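Local coordinates for protein pectate lyase (Erwinia chrysanthemi, PDB 1RU4) that cleaves pectate, the polygalacturonate of plant cell walls, by eliminative (lyase) chemistry on a right-handed parallel beta-helix, at residues N68-N73 against A92-S97; A106-Y111 against G131-G136; Y118-E123 against T140-A145. One frame throughout, in Å; residues are numbered along the deposited sequence.

Contact 1: residues N68-N73 against A92-S97; sequences NTITFN and AVFDFS
The Phe-96 ring meets the 68-73 segment along its rim. Near the ring plane, OD1 of Asn-68 lies 3.5 Å from CD2 of Phe-96, the backbone O of Asn-68 is about as close to CE2, and CG1 of Ile-70 follows at 3.9 Å from that same CE2. The amide of Asn-68 is turned 67° against the ring, so the two flat groups are far from stacking. Ile-70 crosses Phe-96 at about a right angle; its CD1 comes 4.0 Å from CZ of Phe-96 and also approaches the Phe-94 ring obliquely, 4.4 Å from CD2 of Phe-94. The contact reaches across the interior of a right-handed parallel beta-helix, between strands 70-72 and 92-95, which belong to different sheets of the coil and share no backbone pairing here. Phe-94 and Phe-96 both turn their rings inward, and Phe-110 packs against both from the next strand along the chain. At the polar end, Asn-68 turns CG into the position between its backbone N and carbonyl carbon (chi1 60°), which swings the amide toward the turn after strand 92-95. There ND2 of Asn-68 donates to O of Phe-96 over 2.9 Å in a fairly straight bond; the acceptor lies in the amide plane, while the donor is tilted 24° from the carbonyl plane. The same ND2 also bonds to O of Pro-61, so two carbonyls fix the rotation of the amide. Just beyond, OD1 of Asp-95 accepts from N of Ser-97 at 3.0 Å, an Asx turn, and forms a salt bridge with Arg-126.

Contact 2: residues A106-Y111 against G131-G136; sequences ASYGFY and GAYVIG
Tyr-108 and Tyr-133 form an offset stack, centroids 4.3 Å apart and planes at 10°, where two successive coils of the parallel beta-helix pair strand 110-112 with strand 132-134. CB of Tyr-133 sits over the centre of the Tyr-108 ring, a CH-pi contact of 3.6 Å to the centroid, and the opposite face of that ring receives O of Ala-106. The slide also carries OH of Tyr-108 over the middle of the Tyr-133 ring. Tyr-111 runs alongside Tyr-133, pointing the same way because both CG atoms lie opposite their backbone N (chi1 -176° and -164°); CE2 of Tyr-111 comes 3.9 Å from CD2 of Tyr-133. On the inner face of the sheet, CB of Phe-110 and CB of Ala-132 are neighbours, and the Phe-110 ring goes on to meet Phe-72 and Phe-94. Outward from these rings, OH of Tyr-133 bonds to OD1 of Asn-158, while CD1 of Ile-135 packs 3.6 Å from OH of Tyr-111. The backbone closes the pairing in parallel register: N of Phe-110 donates to O of Gly-131 over 2.9 Å, and N of Tyr-133 donates to O of Phe-110 over 2.9 Å.

Contact 3: residues Y118-E123 against T140-A145; sequences YFKGVE and TFENTA
Glu-142 stands beside Lys-120 and Tyr-118 on the outer face of a parallel sheet of the beta-helix, where strand 140-142 pairs with strand 118-120 of the preceding coil. Its CB passes CE2 of Tyr-118 and O of Phe-119. From there the chain runs extended, CG opposite the backbone N (chi1 -179°), which carries the carboxylate out between its two neighbours: CD is near both OH of Tyr-118 and CE of Lys-120. At the tip, OE1 of Glu-142 accepts from OH of Tyr-118 over 2.7 Å; this oxygen lies at the edge of the tyrosine ring, whereas the hydroxyl meets it from above the carboxylate plane, 47° out. Lys-120, equally extended, keeps its NZ 4.1 Å from OE1 of Glu-142, beyond a salt bridge. Two waters fill the step, each accepting from NZ and donating to one carboxylate oxygen, and NZ also bonds to O of Ser-9. The nearby ammonium of Lys-120 and the donated hydroxyl would probably favour the ionised carboxylate. CG2 of Thr-140 lies over one face of the Tyr-118 ring, a CH-pi contact 24° off the normal. On the interior face, Phe-119 and Phe-141 are near parallel but slid apart, touching where CD1 of Phe-119 meets CE2 of Phe-141 at 3.5 Å. Farther along, CG of Glu-123 packs 3.6 Å from CB of Ala-145, while OE1 of Glu-123 hydrogen-bonds to NE2 of His-147 and OE2 forms a salt bridge with Arg-91. At the bend between strands, N of Gly-121 bonds to O of Glu-142 over 3.2 Å and, weakly, to O of Asn-143.

How the contacts relate
All three contacts belong to neighbouring coils of one beta-helix. Contact 2 lies on the sheet of strands 70-72, 110-112 and 132-134; contact 3 turns the corner from the pairing of 117-120 with 140-142 to that of 122-125 with 145-147. Their segments alternate along the chain, while contact 1 comes earlier and spans the interior. Contacts 1 and 2 have centres about 9 Å apart, with OG1 of Thr-69 2.7 Å from O of Tyr-108. Strands 92-95 of contact 1 and 122-125 of contact 3 are neighbours, N of Phe-94 lying 2.8 Å from O of Glu-123, a probable hydrogen bond. Inside the coil, Phe-110 touches Phe-119 and Val-122. A bound calcium ion lies about 12 Å from the side chain of Tyr-133.

Contact 1: residues N68-N73 against A92-S97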
ATOM      1  N   ASN A  68     -16.360  16.916  -0.676  1.00  6.13           N
ATOM      2  CA  ASN A  68     -15.856  17.473  -1.934  1.00  6.29           C
ATOM      3  C   ASN A  68     -15.194  16.409  -2.819  1.00  7.16           C
ATOM      4  O   ASN A  68     -14.345  16.710  -3.663  1.00  7.30           O
ATOM      5  CB  ASN A  68     -14.900  18.644  -1.661  1.00  6.31           C
ATOM      6  CG  ASN A  68     -13.690  18.241  -0.835  1.00  7.20           C
ATOM      7  OD1 ASN A  68     -13.553  17.090  -0.430  1.00  7.75           O
ATOM      8  ND2 ASN A  68     -12.800  19.198  -0.591  1.00  6.51           N
ATOM      9  N   THR A  69     -15.658  15.176  -2.641  1.00  5.00           N
ATOM     10  CA  THR A  69     -15.199  13.987  -3.360  1.00  6.07           C
ATOM     11  C   THR A  69     -15.249  14.113  -4.883  1.00  6.25           C
ATOM     12  O   THR A  69     -16.161  14.730  -5.433  1.00  6.80           O
ATOM     13  CB  THR A  69     -16.089  12.782  -2.971  1.00  4.60           C
ATOM     14  OG1 THR A  69     -16.077  12.618  -1.549  1.00  6.45           O
ATOM     15  CG2 THR A  69     -15.616  11.492  -3.639  1.00  5.67           C
ATOM     16  N   ILE A  70     -14.253  13.537  -5.552  1.00  6.32           N
ATOM     17  CA  ILE A  70     -14.280  13.408  -7.006  1.00  5.82           C
ATOM     18  C   ILE A  70     -14.631  11.950  -7.294  1.00  6.60           C
ATOM     19  O   ILE A  70     -13.932  11.037  -6.845  1.00  5.75           O
ATOM     20  CB  ILE A  70     -12.919  13.740  -7.659  1.00  6.68           C
ATOM     21  CG1 ILE A  70     -12.550  15.201  -7.398  1.00  7.47           C
ATOM     22  CG2 ILE A  70     -12.985  13.479  -9.168  1.00  6.74           C
ATOM     23  CD1 ILE A  70     -11.186  15.597  -7.948  1.00  8.63           C
ATOM     24  N   THR A  71     -15.731  11.735  -8.009  1.00  6.69           N
ATOM     25  CA  THR A  71     -16.183  10.387  -8.338  1.00  7.54           C
ATOM     26  C   THR A  71     -15.723   9.944  -9.724  1.00  8.32           C
ATOM     27  O   THR A  71     -15.900  10.657 -10.713  1.00  9.22           O
ATOM     28  CB  THR A  71     -17.723  10.272  -8.256  1.00  7.77           C
ATOM     29  OG1 THR A  71     -18.150  10.506  -6.908  1.00 10.33           O
ATOM     30  CG2 THR A  71     -18.191   8.884  -8.691  1.00 10.49           C
ATOM     31  N   PHE A  72     -15.122   8.759  -9.776  1.00  7.80           N
ATOM     32  CA  PHE A  72     -14.677   8.155 -11.026  1.00  7.20           C
ATOM     33  C   PHE A  72     -15.645   7.022 -11.360  1.00  8.25           C
ATOM     34  O   PHE A  72     -15.425   5.870 -10.979  1.00  7.58           O
ATOM     35  CB  PHE A  72     -13.246   7.620 -10.876  1.00  8.42           C
ATOM     36  CG  PHE A  72     -12.222   8.692 -10.612  1.00  9.15           C
ATOM     37  CD1 PHE A  72     -12.122   9.285  -9.356  1.00  6.96           C
ATOM     38  CD2 PHE A  72     -11.368   9.121 -11.623  1.00  7.22           C
ATOM     39  CE1 PHE A  72     -11.189  10.292  -9.115  1.00  7.76           C
ATOM     40  CE2 PHE A  72     -10.430  10.128 -11.391  1.00  8.71           C
ATOM     41  CZ  PHE A  72     -10.342  10.714 -10.134  1.00  7.59           C
ATOM     42  N   ASN A  73     -16.736   7.361 -12.045  1.00  8.73           N
ATOM     43  CA  ASN A  73     -17.769   6.376 -12.358  1.00  9.20           C
ATOM     44  C   ASN A  73     -17.714   5.831 -13.779  1.00  8.52           C
ATOM     45  O   ASN A  73     -18.296   4.785 -14.066  1.00  9.07           O
ATOM     46  CB  ASN A  73     -19.162   6.941 -12.063  1.00 10.91           C
ATOM     47  CG  ASN A  73     -19.520   8.105 -12.957  1.00 14.70           C
ATOM     48  OD1 ASN A  73     -18.760   9.065 -13.080  1.00 13.44           O
ATOM     49  ND2 ASN A  73     -20.684   8.024 -13.596  1.00 18.21           N
ATOM     50  N   ALA A  92       1.568  14.645  -9.369  1.00  5.82           N
ATOM     51  CA  ALA A  92       0.364  15.471  -9.338  1.00  4.98           C
ATOM     52  C   ALA A  92      -0.348  15.202  -8.016  1.00  5.67           C
ATOM     53  O   ALA A  92      -0.819  14.087  -7.765  1.00  5.68           O
ATOM     54  CB  ALA A  92      -0.553  15.144 -10.516  1.00  5.43           C
ATOM     55  N   VAL A  93      -0.406  16.223  -7.169  1.00  5.05           N
ATOM     56  CA  VAL A  93      -1.000  16.094  -5.840  1.00  5.95           C
ATOM     57  C   VAL A  93      -2.392  16.717  -5.781  1.00  6.10           C
ATOM     58  O   VAL A  93      -2.555  17.909  -6.039  1.00  7.17           O
ATOM     59  CB  VAL A  93      -0.103  16.763  -4.766  1.00  6.03           C
ATOM     60  CG1 VAL A  93      -0.736  16.634  -3.386  1.00  7.85           C
ATOM     61  CG2 VAL A  93       1.286  16.132  -4.768  1.00  8.22           C
ATOM     62  N   PHE A  94      -3.390  15.896  -5.465  1.00  4.97           N
ATOM     63  CA  PHE A  94      -4.763  16.369  -5.296  1.00  5.66           C
ATOM     64  C   PHE A  94      -5.022  16.633  -3.817  1.00  5.86           C
ATOM     65  O   PHE A  94      -5.076  15.702  -3.006  1.00  5.52           O
ATOM     66  CB  PHE A  94      -5.762  15.347  -5.850  1.00  6.01           C
ATOM     67  CG  PHE A  94      -5.739  15.238  -7.352  1.00  6.62           C
ATOM     68  CD1 PHE A  94      -4.670  14.629  -8.002  1.00  7.29           C
ATOM     69  CD2 PHE A  94      -6.779  15.762  -8.116  1.00  7.23           C
ATOM     70  CE1 PHE A  94      -4.633  14.545  -9.392  1.00  6.75           C
ATOM     71  CE2 PHE A  94      -6.753  15.683  -9.509  1.00  7.17           C
ATOM     72  CZ  PHE A  94      -5.676  15.072 -10.148  1.00  8.16           C
ATOM     73  N   ASP A  95      -5.149  17.914  -3.478  1.00  4.75           N
ATOM     74  CA  ASP A  95      -5.326  18.362  -2.100  1.00  5.36           C
ATOM     75  C   ASP A  95      -6.788  18.726  -1.856  1.00  5.73           C
ATOM     76  O   ASP A  95      -7.286  19.711  -2.400  1.00  6.54           O
ATOM     77  CB  ASP A  95      -4.425  19.581  -1.854  1.00  5.45           C
ATOM     78  CG  ASP A  95      -4.429  20.052  -0.409  1.00  7.58           C
ATOM     79  OD1 ASP A  95      -5.118  19.452   0.439  1.00  7.09           O
ATOM     80  OD2 ASP A  95      -3.719  21.038  -0.122  1.00 10.68           O
ATOM     81  N   PHE A  96      -7.458  17.936  -1.022  1.00  5.59           N
ATOM     82  CA  PHE A  96      -8.873  18.151  -0.730  1.00  5.31           C
ATOM     83  C   PHE A  96      -9.159  19.147   0.394  1.00  5.66           C
ATOM     84  O   PHE A  96     -10.308  19.332   0.802  1.00  5.72           O
ATOM     85  CB  PHE A  96      -9.582  16.810  -0.530  1.00  5.68           C
ATOM     86  CG  PHE A  96      -9.743  16.030  -1.807  1.00  5.26           C
ATOM     87  CD1 PHE A  96      -8.694  15.260  -2.310  1.00  4.75           C
ATOM     88  CD2 PHE A  96     -10.928  16.105  -2.537  1.00  5.33           C
ATOM     89  CE1 PHE A  96      -8.823  14.582  -3.521  1.00  5.01           C
ATOM     90  CE2 PHE A  96     -11.066  15.432  -3.748  1.00  5.07           C
ATOM     91  CZ  PHE A  96     -10.012  14.669  -4.242  1.00  5.09           C
ATOM     92  N   SER A  97      -8.093  19.762   0.900  1.00  5.44           N
ATOM     93  CA  SER A  97      -8.168  20.930   1.781  1.00  6.10           C
ATOM     94  C   SER A  97      -8.844  20.850   3.153  1.00  6.77           C
ATOM     95  O   SER A  97      -9.112  21.890   3.760  1.00  6.90           O
ATOM     96  CB  SER A  97      -8.776  22.103   1.003  1.00  7.94           C
ATOM     97  OG  SER A  97      -8.093  22.319  -0.220  1.00  7.76           O
TER

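Contact 2: residues A106-Y111 against G131-G136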
ATOM      1  N   ALA A 106     -18.024   9.612   4.501  1.00  5.75           N
ATOM      2  CA  ALA A 106     -18.032   9.266   3.080  1.00  6.52           C
ATOM      3  C   ALA A 106     -17.446  10.318   2.137  1.00  6.80           C
ATOM      4  O   ALA A 106     -17.601  10.211   0.918  1.00  6.54           O
ATOM      5  CB  ALA A 106     -19.444   8.864   2.627  1.00  7.68           C
ATOM      6  N   SER A 107     -16.784  11.336   2.685  1.00  5.09           N
ATOM      7  CA  SER A 107     -16.123  12.327   1.841  1.00  5.21           C
ATOM      8  C   SER A 107     -14.737  11.829   1.446  1.00  5.27           C
ATOM      9  O   SER A 107     -13.715  12.328   1.927  1.00  5.90           O
ATOM     10  CB  SER A 107     -16.021  13.686   2.533  1.00  6.11           C
ATOM     11  OG  SER A 107     -15.452  14.647   1.655  1.00  7.64           O
ATOM     12  N   TYR A 108     -14.718  10.826   0.578  1.00  5.40           N
ATOM     13  CA  TYR A 108     -13.470  10.269   0.070  1.00  5.21           C
ATOM     14  C   TYR A 108     -12.803  11.310  -0.823  1.00  5.25           C
ATOM     15  O   TYR A 108     -13.432  12.294  -1.219  1.00  4.97           O
ATOM     16  CB  TYR A 108     -13.753   9.014  -0.762  1.00  4.99           C
ATOM     17  CG  TYR A 108     -14.788   8.087  -0.167  1.00  5.04           C
ATOM     18  CD1 TYR A 108     -15.918   7.718  -0.897  1.00  5.47           C
ATOM     19  CD2 TYR A 108     -14.647   7.586   1.126  1.00  5.81           C
ATOM     20  CE1 TYR A 108     -16.881   6.875  -0.357  1.00  6.96           C
ATOM     21  CE2 TYR A 108     -15.608   6.739   1.679  1.00  6.17           C
ATOM     22  CZ  TYR A 108     -16.721   6.389   0.930  1.00  5.68           C
ATOM     23  OH  TYR A 108     -17.678   5.552   1.461  1.00  7.78           O
ATOM     24  N   GLY A 109     -11.520  11.113  -1.105  1.00  4.00           N
ATOM     25  CA  GLY A 109     -10.843  11.958  -2.073  1.00  3.69           C
ATOM     26  C   GLY A 109     -11.265  11.470  -3.449  1.00  4.76           C
ATOM     27  O   GLY A 109     -12.033  12.136  -4.153  1.00  5.43           O
ATOM     28  N   PHE A 110     -10.768  10.293  -3.823  1.00  4.77           N
ATOM     29  CA  PHE A 110     -11.153   9.633  -5.072  1.00  5.60           C
ATOM     30  C   PHE A 110     -12.132   8.498  -4.757  1.00  5.67           C
ATOM     31  O   PHE A 110     -11.793   7.570  -4.027  1.00  8.18           O
ATOM     32  CB  PHE A 110      -9.931   9.023  -5.776  1.00  5.91           C
ATOM     33  CG  PHE A 110      -9.008  10.027  -6.422  1.00  5.36           C
ATOM     34  CD1 PHE A 110      -9.225  11.398  -6.311  1.00  5.26           C
ATOM     35  CD2 PHE A 110      -7.907   9.583  -7.151  1.00  7.22           C
ATOM     36  CE1 PHE A 110      -8.359  12.310  -6.917  1.00  4.93           C
ATOM     37  CE2 PHE A 110      -7.036  10.484  -7.760  1.00  7.45           C
ATOM     38  CZ  PHE A 110      -7.261  11.851  -7.644  1.00  5.55           C
ATOM     39  N   TYR A 111     -13.344   8.579  -5.297  1.00  5.53           N
ATOM     40  CA  TYR A 111     -14.329   7.513  -5.134  1.00  5.71           C
ATOM     41  C   TYR A 111     -14.397   6.781  -6.473  1.00  5.77           C
ATOM     42  O   TYR A 111     -14.977   7.282  -7.437  1.00  6.28           O
ATOM     43  CB  TYR A 111     -15.694   8.108  -4.763  1.00  5.85           C
ATOM     44  CG  TYR A 111     -16.799   7.107  -4.466  1.00  7.30           C
ATOM     45  CD1 TYR A 111     -18.132   7.440  -4.702  1.00  9.27           C
ATOM     46  CD2 TYR A 111     -16.522   5.850  -3.924  1.00  7.83           C
ATOM     47  CE1 TYR A 111     -19.164   6.553  -4.404  1.00 10.26           C
ATOM     48  CE2 TYR A 111     -17.554   4.949  -3.622  1.00  9.34           C
ATOM     49  CZ  TYR A 111     -18.870   5.314  -3.864  1.00  9.97           C
ATOM     50  OH  TYR A 111     -19.901   4.445  -3.571  1.00 11.94           O
ATOM     51  N   GLY A 131      -8.666   8.448   1.561  1.00  3.49           N
ATOM     52  CA  GLY A 131      -8.021   9.106   0.436  1.00  4.20           C
ATOM     53  C   GLY A 131      -8.627   8.623  -0.866  1.00  4.01           C
ATOM     54  O   GLY A 131      -9.071   9.417  -1.699  1.00  4.75           O
ATOM     55  N   ALA A 132      -8.649   7.305  -1.032  1.00  4.32           N
ATOM     56  CA  ALA A 132      -9.275   6.674  -2.182  1.00  5.31           C
ATOM     57  C   ALA A 132     -10.120   5.514  -1.671  1.00  5.59           C
ATOM     58  O   ALA A 132      -9.687   4.762  -0.800  1.00  6.01           O
ATOM     59  CB  ALA A 132      -8.217   6.169  -3.157  1.00  5.87           C
ATOM     60  N   TYR A 133     -11.344   5.410  -2.178  1.00  6.03           N
ATOM     61  CA  TYR A 133     -12.257   4.338  -1.799  1.00  6.00           C
ATOM     62  C   TYR A 133     -12.683   3.657  -3.094  1.00  5.87           C
ATOM     63  O   TYR A 133     -13.354   4.260  -3.939  1.00  5.28           O
ATOM     64  CB  TYR A 133     -13.469   4.910  -1.057  1.00  6.04           C
ATOM     65  CG  TYR A 133     -14.287   3.884  -0.299  1.00  6.56           C
ATOM     66  CD1 TYR A 133     -14.018   3.605   1.040  1.00  6.52           C
ATOM     67  CD2 TYR A 133     -15.347   3.214  -0.910  1.00  8.12           C
ATOM     68  CE1 TYR A 133     -14.783   2.689   1.755  1.00  7.92           C
ATOM     69  CE2 TYR A 133     -16.120   2.291  -0.202  1.00  9.65           C
ATOM     70  CZ  TYR A 133     -15.832   2.037   1.129  1.00  7.63           C
ATOM     71  OH  TYR A 133     -16.600   1.139   1.840  1.00  9.58           O
ATOM     72  N   VAL A 134     -12.286   2.398  -3.241  1.00  6.12           N
ATOM     73  CA  VAL A 134     -12.473   1.673  -4.491  1.00  5.11           C
ATOM     74  C   VAL A 134     -13.484   0.534  -4.405  1.00  6.59           C
ATOM     75  O   VAL A 134     -13.258  -0.449  -3.698  1.00  6.71           O
ATOM     76  CB  VAL A 134     -11.122   1.095  -4.980  1.00  6.29           C
ATOM     77  CG1 VAL A 134     -11.269   0.478  -6.362  1.00  6.73           C
ATOM     78  CG2 VAL A 134     -10.051   2.178  -4.974  1.00  5.62           C
ATOM     79  N   ILE A 135     -14.592   0.667  -5.133  1.00  5.63           N
ATOM     80  CA  ILE A 135     -15.580  -0.410  -5.212  1.00  6.33           C
ATOM     81  C   ILE A 135     -15.657  -0.980  -6.628  1.00  7.51           C
ATOM     82  O   ILE A 135     -16.316  -1.996  -6.863  1.00  8.17           O
ATOM     83  CB  ILE A 135     -16.994   0.027  -4.725  1.00  7.58           C
ATOM     84  CG1 ILE A 135     -17.619   1.047  -5.678  1.00  6.20           C
ATOM     85  CG2 ILE A 135     -16.911   0.589  -3.312  1.00  7.94           C
ATOM     86  CD1 ILE A 135     -19.057   1.402  -5.322  1.00  8.28           C
ATOM     87  N   GLY A 136     -14.977  -0.314  -7.561  1.00  6.36           N
ATOM     88  CA  GLY A 136     -14.893  -0.790  -8.931  1.00  7.63           C
ATOM     89  C   GLY A 136     -13.854  -1.890  -9.073  1.00  7.52           C
ATOM     90  O   GLY A 136     -13.189  -2.255  -8.101  1.00  7.77           O
TER

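Contact 3: residues Y118-E123 against T140-A145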
ATOM      1  N   TYR A 118      -6.447   3.579 -14.733  1.00  6.57           N
ATOM      2  CA  TYR A 118      -5.018   3.375 -14.527  1.00  5.44           C
ATOM      3  C   TYR A 118      -4.377   4.693 -14.101  1.00  6.38           C
ATOM      4  O   TYR A 118      -4.155   5.582 -14.921  1.00  6.67           O
ATOM      5  CB  TYR A 118      -4.353   2.830 -15.803  1.00  5.61           C
ATOM      6  CG  TYR A 118      -3.037   2.127 -15.547  1.00  6.88           C
ATOM      7  CD1 TYR A 118      -2.908   0.756 -15.761  1.00  7.62           C
ATOM      8  CD2 TYR A 118      -1.935   2.821 -15.044  1.00  7.46           C
ATOM      9  CE1 TYR A 118      -1.718   0.090 -15.472  1.00 10.34           C
ATOM     10  CE2 TYR A 118      -0.740   2.167 -14.750  1.00  8.79           C
ATOM     11  CZ  TYR A 118      -0.642   0.799 -14.963  1.00  9.28           C
ATOM     12  OH  TYR A 118       0.520   0.134 -14.639  1.00 10.90           O
ATOM     13  N   PHE A 119      -4.113   4.814 -12.801  1.00  5.79           N
ATOM     14  CA  PHE A 119      -3.505   6.015 -12.225  1.00  5.66           C
ATOM     15  C   PHE A 119      -1.995   5.844 -12.085  1.00  5.77           C
ATOM     16  O   PHE A 119      -1.530   4.787 -11.666  1.00  5.96           O
ATOM     17  CB  PHE A 119      -4.086   6.292 -10.833  1.00  4.23           C
ATOM     18  CG  PHE A 119      -5.556   6.606 -10.825  1.00  5.30           C
ATOM     19  CD1 PHE A 119      -6.496   5.589 -10.701  1.00  5.51           C
ATOM     20  CD2 PHE A 119      -6.001   7.925 -10.901  1.00  5.72           C
ATOM     21  CE1 PHE A 119      -7.860   5.876 -10.651  1.00  5.95           C
ATOM     22  CE2 PHE A 119      -7.361   8.223 -10.852  1.00  7.24           C
ATOM     23  CZ  PHE A 119      -8.291   7.196 -10.726  1.00  4.67           C
ATOM     24  N   LYS A 120      -1.237   6.890 -12.403  1.00  5.13           N
ATOM     25  CA  LYS A 120       0.217   6.846 -12.254  1.00  4.46           C
ATOM     26  C   LYS A 120       0.791   8.207 -11.867  1.00  4.99           C
ATOM     27  O   LYS A 120       0.519   9.213 -12.521  1.00  5.13           O
ATOM     28  CB  LYS A 120       0.879   6.334 -13.541  1.00  4.79           C
ATOM     29  CG  LYS A 120       2.375   6.077 -13.405  1.00  7.64           C
ATOM     30  CD  LYS A 120       2.954   5.420 -14.650  1.00 10.07           C
ATOM     31  CE  LYS A 120       4.433   5.118 -14.461  1.00 10.70           C
ATOM     32  NZ  LYS A 120       5.032   4.423 -15.643  1.00 10.16           N
ATOM     33  N   GLY A 121       1.555   8.236 -10.778  1.00  4.39           N
ATOM     34  CA  GLY A 121       2.194   9.468 -10.336  1.00  5.37           C
ATOM     35  C   GLY A 121       1.266  10.487  -9.701  1.00  5.90           C
ATOM     36  O   GLY A 121       1.567  11.683  -9.683  1.00  7.25           O
ATOM     37  N   VAL A 122       0.159  10.004  -9.146  1.00  5.15           N
ATOM     38  CA  VAL A 122      -0.861  10.858  -8.539  1.00  4.97           C
ATOM     39  C   VAL A 122      -0.942  10.633  -7.026  1.00  3.89           C
ATOM     40  O   VAL A 122      -0.745   9.517  -6.548  1.00  5.60           O
ATOM     41  CB  VAL A 122      -2.242  10.567  -9.179  1.00  6.03           C
ATOM     42  CG1 VAL A 122      -3.337  11.376  -8.507  1.00 10.68           C
ATOM     43  CG2 VAL A 122      -2.196  10.865 -10.676  1.00  8.83           C
ATOM     44  N   GLU A 123      -1.203  11.706  -6.280  1.00  2.69           N
ATOM     45  CA  GLU A 123      -1.350  11.626  -4.826  1.00  4.94           C
ATOM     46  C   GLU A 123      -2.668  12.232  -4.361  1.00  4.59           C
ATOM     47  O   GLU A 123      -3.204  13.136  -5.000  1.00  5.96           O
ATOM     48  CB  GLU A 123      -0.201  12.354  -4.117  1.00  6.14           C
ATOM     49  CG  GLU A 123       1.192  11.839  -4.458  1.00  8.59           C
ATOM     50  CD  GLU A 123       2.293  12.459  -3.605  1.00  9.21           C
ATOM     51  OE1 GLU A 123       2.004  13.326  -2.751  1.00 10.19           O
ATOM     52  OE2 GLU A 123       3.463  12.070  -3.790  1.00 13.22           O
ATOM     53  N   THR A 140      -5.926   0.084 -11.551  1.00  5.53           N
ATOM     54  CA  THR A 140      -4.514   0.028 -11.193  1.00  5.76           C
ATOM     55  C   THR A 140      -4.045   1.370 -10.651  1.00  5.44           C
ATOM     56  O   THR A 140      -4.394   2.422 -11.185  1.00  4.62           O
ATOM     57  CB  THR A 140      -3.638  -0.368 -12.399  1.00  6.29           C
ATOM     58  OG1 THR A 140      -4.078  -1.632 -12.913  1.00  7.97           O
ATOM     59  CG2 THR A 140      -2.174  -0.485 -11.982  1.00  7.93           C
ATOM     60  N   PHE A 141      -3.282   1.315  -9.564  1.00  4.83           N
ATOM     61  CA  PHE A 141      -2.716   2.504  -8.938  1.00  4.69           C
ATOM     62  C   PHE A 141      -1.214   2.280  -8.870  1.00  5.41           C
ATOM     63  O   PHE A 141      -0.734   1.509  -8.037  1.00  5.87           O
ATOM     64  CB  PHE A 141      -3.293   2.694  -7.526  1.00  5.19           C
ATOM     65  CG  PHE A 141      -4.793   2.818  -7.496  1.00  4.32           C
ATOM     66  CD1 PHE A 141      -5.598   1.681  -7.529  1.00  6.85           C
ATOM     67  CD2 PHE A 141      -5.404   4.070  -7.471  1.00  6.52           C
ATOM     68  CE1 PHE A 141      -6.989   1.790  -7.545  1.00  6.63           C
ATOM     69  CE2 PHE A 141      -6.793   4.188  -7.487  1.00  5.87           C
ATOM     70  CZ  PHE A 141      -7.586   3.044  -7.525  1.00  6.83           C
ATOM     71  N   GLU A 142      -0.479   2.926  -9.772  1.00  3.95           N
ATOM     72  CA  GLU A 142       0.967   2.744  -9.855  1.00  4.12           C
ATOM     73  C   GLU A 142       1.725   4.013  -9.491  1.00  3.83           C
ATOM     74  O   GLU A 142       1.446   5.083 -10.025  1.00  3.92           O
ATOM     75  CB  GLU A 142       1.377   2.290 -11.265  1.00  4.33           C
ATOM     76  CG  GLU A 142       2.884   2.065 -11.405  1.00  5.01           C
ATOM     77  CD  GLU A 142       3.331   1.641 -12.799  1.00  6.43           C
ATOM     78  OE1 GLU A 142       2.538   1.732 -13.758  1.00  8.77           O
ATOM     79  OE2 GLU A 142       4.499   1.220 -12.934  1.00  8.33           O
ATOM     80  N   ASN A 143       2.705   3.877  -8.600  1.00  3.79           N
ATOM     81  CA  ASN A 143       3.516   5.007  -8.154  1.00  4.09           C
ATOM     82  C   ASN A 143       2.615   6.154  -7.689  1.00  4.76           C
ATOM     83  O   ASN A 143       2.763   7.302  -8.119  1.00  5.09           O
ATOM     84  CB  ASN A 143       4.461   5.464  -9.274  1.00  5.99           C
ATOM     85  CG  ASN A 143       5.508   6.456  -8.789  1.00  6.62           C
ATOM     86  OD1 ASN A 143       5.863   6.477  -7.609  1.00  8.30           O
ATOM     87  ND2 ASN A 143       6.013   7.276  -9.703  1.00 10.97           N
ATOM     88  N   THR A 144       1.648   5.805  -6.845  1.00  3.89           N
ATOM     89  CA  THR A 144       0.715   6.769  -6.269  1.00  3.43           C
ATOM     90  C   THR A 144       0.955   6.892  -4.765  1.00  4.13           C
ATOM     91  O   THR A 144       1.748   6.141  -4.193  1.00  4.12           O
ATOM     92  CB  THR A 144      -0.763   6.354  -6.510  1.00  3.92           C
ATOM     93  OG1 THR A 144      -1.017   5.073  -5.915  1.00  5.28           O
ATOM     94  CG2 THR A 144      -1.068   6.291  -7.999  1.00  4.33           C
ATOM     95  N   ALA A 145       0.286   7.851  -4.131  1.00  3.73           N
ATOM     96  CA  ALA A 145       0.412   8.036  -2.688  1.00  3.63           C
ATOM     97  C   ALA A 145      -0.867   8.584  -2.073  1.00  3.56           C
ATOM     98  O   ALA A 145      -1.595   9.353  -2.701  1.00  3.67           O
ATOM     99  CB  ALA A 145       1.589   8.947  -2.360  1.00  4.83           C
TER
HETATM  100  O   HOH W   1       3.773   1.940 -16.236  1.00 14.92           O
HETATM  101  O   HOH W   2       6.952   2.886 -14.045  1.00 16.11           O